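Local structure of CalS13 (Micromonospora echinospora, 4ZAS) at residues R53-V67 / I272-L285. The protein is probably a pyridoxal phosphate-dependent sugar aminotransferase, and binds dTDP-4-keto-6-deoxyglucose. Sequence-based numbering, arbitrary orientation.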
# COMPACT_ATOMS: atom_id res chain seq x y z
N ARG A 53 16.47 11.76 -1.87
CA ARG A 53 16.24 10.33 -1.91
C ARG A 53 15.11 9.98 -0.97
O ARG A 53 15.32 9.84 0.23
CB ARG A 53 17.52 9.64 -1.47
CG ARG A 53 18.35 8.99 -2.55
CD ARG A 53 17.70 7.70 -2.94
NE ARG A 53 18.15 7.22 -4.24
CZ ARG A 53 17.59 6.20 -4.86
NH1 ARG A 53 16.58 5.57 -4.27
NH2 ARG A 53 18.03 5.79 -6.05
N LEU A 54 13.91 9.77 -1.53
CA LEU A 54 12.75 9.54 -0.69
C LEU A 54 12.30 8.09 -0.70
O LEU A 54 11.71 7.60 0.28
CB LEU A 54 11.58 10.42 -1.13
CG LEU A 54 11.82 11.92 -1.27
CD1 LEU A 54 10.49 12.59 -1.51
CD2 LEU A 54 12.50 12.49 -0.05
N GLU A 55 12.58 7.39 -1.79
CA GLU A 55 12.23 5.97 -1.86
C GLU A 55 13.50 5.21 -2.24
O GLU A 55 14.49 5.81 -2.70
CB GLU A 55 11.06 5.74 -2.84
CG GLU A 55 9.89 6.77 -2.68
CD GLU A 55 8.54 6.38 -3.33
OE1 GLU A 55 8.01 5.31 -2.96
OE2 GLU A 55 7.99 7.13 -4.19
N HIS A 56 13.53 3.92 -1.93
CA HIS A 56 14.68 3.04 -2.23
C HIS A 56 16.07 3.49 -1.71
O HIS A 56 17.09 3.16 -2.31
CB HIS A 56 14.83 2.85 -3.76
CG HIS A 56 13.57 2.45 -4.47
ND1 HIS A 56 12.88 3.30 -5.31
CD2 HIS A 56 12.88 1.28 -4.48
CE1 HIS A 56 11.82 2.68 -5.79
NE2 HIS A 56 11.80 1.45 -5.30
N GLY A 57 16.11 4.18 -0.58
CA GLY A 57 17.36 4.71 -0.07
C GLY A 57 17.94 3.87 1.06
O GLY A 57 17.34 2.87 1.46
N PRO A 58 19.10 4.27 1.58
CA PRO A 58 19.81 3.49 2.60
C PRO A 58 19.17 3.54 4.01
O PRO A 58 19.41 2.63 4.80
CB PRO A 58 21.19 4.14 2.63
CG PRO A 58 20.94 5.56 2.21
CD PRO A 58 19.82 5.49 1.19
N THR A 59 18.37 4.56 4.30
CA THR A 59 17.77 4.68 5.62
C THR A 59 16.87 3.50 5.93
O THR A 59 16.96 2.91 7.01
CB THR A 59 16.96 5.99 5.75
OG1 THR A 59 17.85 7.11 5.68
CG2 THR A 59 16.23 6.04 7.08
N VAL A 60 16.03 3.12 4.98
CA VAL A 60 15.17 1.95 5.16
C VAL A 60 15.99 0.67 5.38
O VAL A 60 15.63 -0.16 6.21
CB VAL A 60 14.25 1.79 3.95
CG1 VAL A 60 13.68 0.41 3.93
CG2 VAL A 60 13.14 2.85 4.00
N ALA A 61 17.08 0.52 4.64
CA ALA A 61 17.96 -0.63 4.83
C ALA A 61 18.59 -0.61 6.23
O ALA A 61 18.73 -1.65 6.85
CB ALA A 61 19.04 -0.66 3.77
N GLU A 62 18.97 0.58 6.71
CA GLU A 62 19.57 0.72 8.04
C GLU A 62 18.56 0.32 9.11
O GLU A 62 18.91 -0.30 10.11
CB GLU A 62 20.04 2.16 8.30
CG GLU A 62 20.64 2.32 9.69
CD GLU A 62 21.01 3.75 10.06
OE1 GLU A 62 20.92 4.66 9.22
OE2 GLU A 62 21.39 3.96 11.24
N TYR A 63 17.31 0.70 8.90
CA TYR A 63 16.21 0.32 9.77
C TYR A 63 15.97 -1.21 9.76
O TYR A 63 15.91 -1.84 10.82
CB TYR A 63 14.96 1.09 9.36
CG TYR A 63 13.65 0.58 9.91
CD1 TYR A 63 13.35 0.67 11.28
CD2 TYR A 63 12.66 0.10 9.05
CE1 TYR A 63 12.13 0.24 11.77
CE2 TYR A 63 11.44 -0.34 9.55
CZ TYR A 63 11.18 -0.26 10.90
OH TYR A 63 9.96 -0.70 11.38
N GLU A 64 15.86 -1.79 8.58
CA GLU A 64 15.65 -3.24 8.45
C GLU A 64 16.73 -4.04 9.18
O GLU A 64 16.46 -5.07 9.79
CB GLU A 64 15.59 -3.66 6.98
CG GLU A 64 14.36 -3.19 6.21
CD GLU A 64 14.45 -3.53 4.72
OE1 GLU A 64 15.58 -3.81 4.26
OE2 GLU A 64 13.41 -3.51 4.01
N ALA A 65 17.97 -3.57 9.10
CA ALA A 65 19.07 -4.23 9.80
C ALA A 65 18.90 -4.14 11.32
O ALA A 65 19.10 -5.12 12.02
CB ALA A 65 20.41 -3.63 9.38
N ALA A 66 18.51 -2.96 11.80
CA ALA A 66 18.35 -2.72 13.24
C ALA A 66 17.24 -3.57 13.81
O ALA A 66 17.38 -4.14 14.89
CB ALA A 66 18.08 -1.27 13.50
N VAL A 67 16.13 -3.65 13.08
CA VAL A 67 15.04 -4.53 13.49
C VAL A 67 15.55 -5.97 13.53
O VAL A 67 15.30 -6.71 14.49
CB VAL A 67 13.84 -4.40 12.55
CG1 VAL A 67 12.87 -5.51 12.84
CG2 VAL A 67 13.15 -3.06 12.74
N ILE A 272 6.82 -1.01 -0.91
CA ILE A 272 8.02 -0.54 -0.22
C ILE A 272 7.70 0.51 0.85
O ILE A 272 6.74 1.26 0.73
CB ILE A 272 9.04 -0.02 -1.25
CG1 ILE A 272 8.43 1.09 -2.10
CG2 ILE A 272 9.49 -1.14 -2.15
CD1 ILE A 272 9.46 1.97 -2.76
N LEU A 273 8.53 0.53 1.89
CA LEU A 273 8.48 1.56 2.93
C LEU A 273 9.43 2.66 2.52
O LEU A 273 10.54 2.37 2.10
CB LEU A 273 8.91 0.98 4.29
CG LEU A 273 8.98 1.92 5.49
CD1 LEU A 273 7.59 2.13 6.05
CD2 LEU A 273 9.92 1.40 6.58
N ASN A 274 9.06 3.93 2.70
CA ASN A 274 9.93 4.97 2.19
C ASN A 274 10.90 5.49 3.24
O ASN A 274 10.84 5.10 4.41
CB ASN A 274 9.12 6.13 1.58
CG ASN A 274 8.30 6.92 2.60
OD1 ASN A 274 8.51 6.88 3.82
ND2 ASN A 274 7.35 7.70 2.06
N GLU A 275 11.82 6.36 2.81
CA GLU A 275 12.90 6.81 3.67
C GLU A 275 12.39 7.54 4.90
O GLU A 275 13.04 7.55 5.94
CB GLU A 275 13.86 7.70 2.90
CG GLU A 275 14.63 6.97 1.85
CD GLU A 275 15.67 6.08 2.47
OE1 GLU A 275 16.78 6.58 2.73
OE2 GLU A 275 15.38 4.89 2.70
N ILE A 276 11.21 8.13 4.79
CA ILE A 276 10.65 8.84 5.92
C ILE A 276 10.21 7.85 6.98
O ILE A 276 10.47 8.04 8.16
CB ILE A 276 9.52 9.79 5.47
CG1 ILE A 276 10.13 10.90 4.61
CG2 ILE A 276 8.84 10.43 6.65
CD1 ILE A 276 9.14 11.63 3.82
N GLY A 277 9.59 6.75 6.55
CA GLY A 277 9.23 5.69 7.47
C GLY A 277 10.46 5.10 8.15
O GLY A 277 10.49 4.96 9.37
N GLY A 278 11.47 4.78 7.37
CA GLY A 278 12.69 4.24 7.92
C GLY A 278 13.31 5.18 8.94
O GLY A 278 13.77 4.74 9.98
N ALA A 279 13.30 6.48 8.65
CA ALA A 279 13.90 7.45 9.56
C ALA A 279 13.18 7.48 10.93
O ALA A 279 13.82 7.41 11.98
CB ALA A 279 13.89 8.83 8.93
N ILE A 280 11.85 7.54 10.89
CA ILE A 280 11.01 7.52 12.08
C ILE A 280 11.22 6.24 12.89
O ILE A 280 11.38 6.28 14.10
CB ILE A 280 9.55 7.70 11.67
CG1 ILE A 280 9.39 9.09 11.03
CG2 ILE A 280 8.60 7.52 12.87
CD1 ILE A 280 8.07 9.26 10.26
N GLY A 281 11.24 5.12 12.19
CA GLY A 281 11.52 3.83 12.79
C GLY A 281 12.84 3.75 13.54
O GLY A 281 12.91 3.15 14.61
N LEU A 282 13.89 4.31 12.94
CA LEU A 282 15.20 4.32 13.58
C LEU A 282 15.20 5.14 14.88
O LEU A 282 15.84 4.75 15.85
CB LEU A 282 16.25 4.88 12.62
CG LEU A 282 16.81 3.87 11.62
CD1 LEU A 282 17.64 4.59 10.60
CD2 LEU A 282 17.64 2.86 12.37
N SER A 283 14.52 6.29 14.86
CA SER A 283 14.37 7.12 16.05
C SER A 283 13.63 6.40 17.15
O SER A 283 14.07 6.38 18.31
CB SER A 283 13.61 8.41 15.75
OG SER A 283 14.48 9.46 15.40
N ASN A 284 12.51 5.80 16.79
CA ASN A 284 11.65 5.24 17.80
C ASN A 284 12.19 3.94 18.33
O ASN A 284 11.81 3.54 19.44
CB ASN A 284 10.24 5.07 17.24
CG ASN A 284 9.52 6.39 17.13
OD1 ASN A 284 9.82 7.33 17.86
ND2 ASN A 284 8.58 6.48 16.20
N LEU A 285 13.09 3.30 17.59
CA LEU A 285 13.72 2.10 18.12
C LEU A 285 14.52 2.41 19.38
O LEU A 285 14.65 1.56 20.27
CB LEU A 285 14.63 1.45 17.08
CG LEU A 285 13.89 0.54 16.12
CD1 LEU A 285 14.85 0.06 15.04
CD2 LEU A 285 13.23 -0.61 16.81
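E275 reaches from the first turn of its helix to the start of helix 58-71, where its carboxylate accepts two backbone N-H groups. Its CB and CG lie against the carbonyl oxygens of L54 and R53, with CG 3.4 Å from R53 O. The chain then bends beyond CB, which brings CD over G57, 3.3 Å from its CA. At the tip, OE1 takes T59 N at 3.0 Å through its syn lone pair, and OE2 takes V60 N at 162°, the donor lying 28° out of the carboxylate plane. Two bonds on different oxygens fix the rotation of the buried group, and the helix N-terminus would probably favour its negative charge. A glutamine here would probably lose one of these bonds, since its amide NH2 cannot accept from T59 or V60, and the charge facing the helix start would vanish. E275 N completes the link with a nearly straight bond to L54 O.

Beyond this junction the axes of helix segments 58-67 and 275-285 run at 39° to each other, packed by knobs-into-holes, in this DegT/DnrJ/EryC1-family enzyme, whose fold is that of the fold-type I (aspartate aminotransferase-like) PLP enzymes. Close approach is made at G278, whose CA is 4.4 Å from V60 CA. The Y63 side chain, CG anti to the backbone N, fills the hole formed by G278, G281, L282 and L285, and CE2 also meets L273 CD2. In return L282 enters between T59, E62, Y63 and A66. R53, L54 and E55 belong to the dTDP site; E55 is salt-bridged to R270, while I272 CD1 sits over one face of the H56 ring.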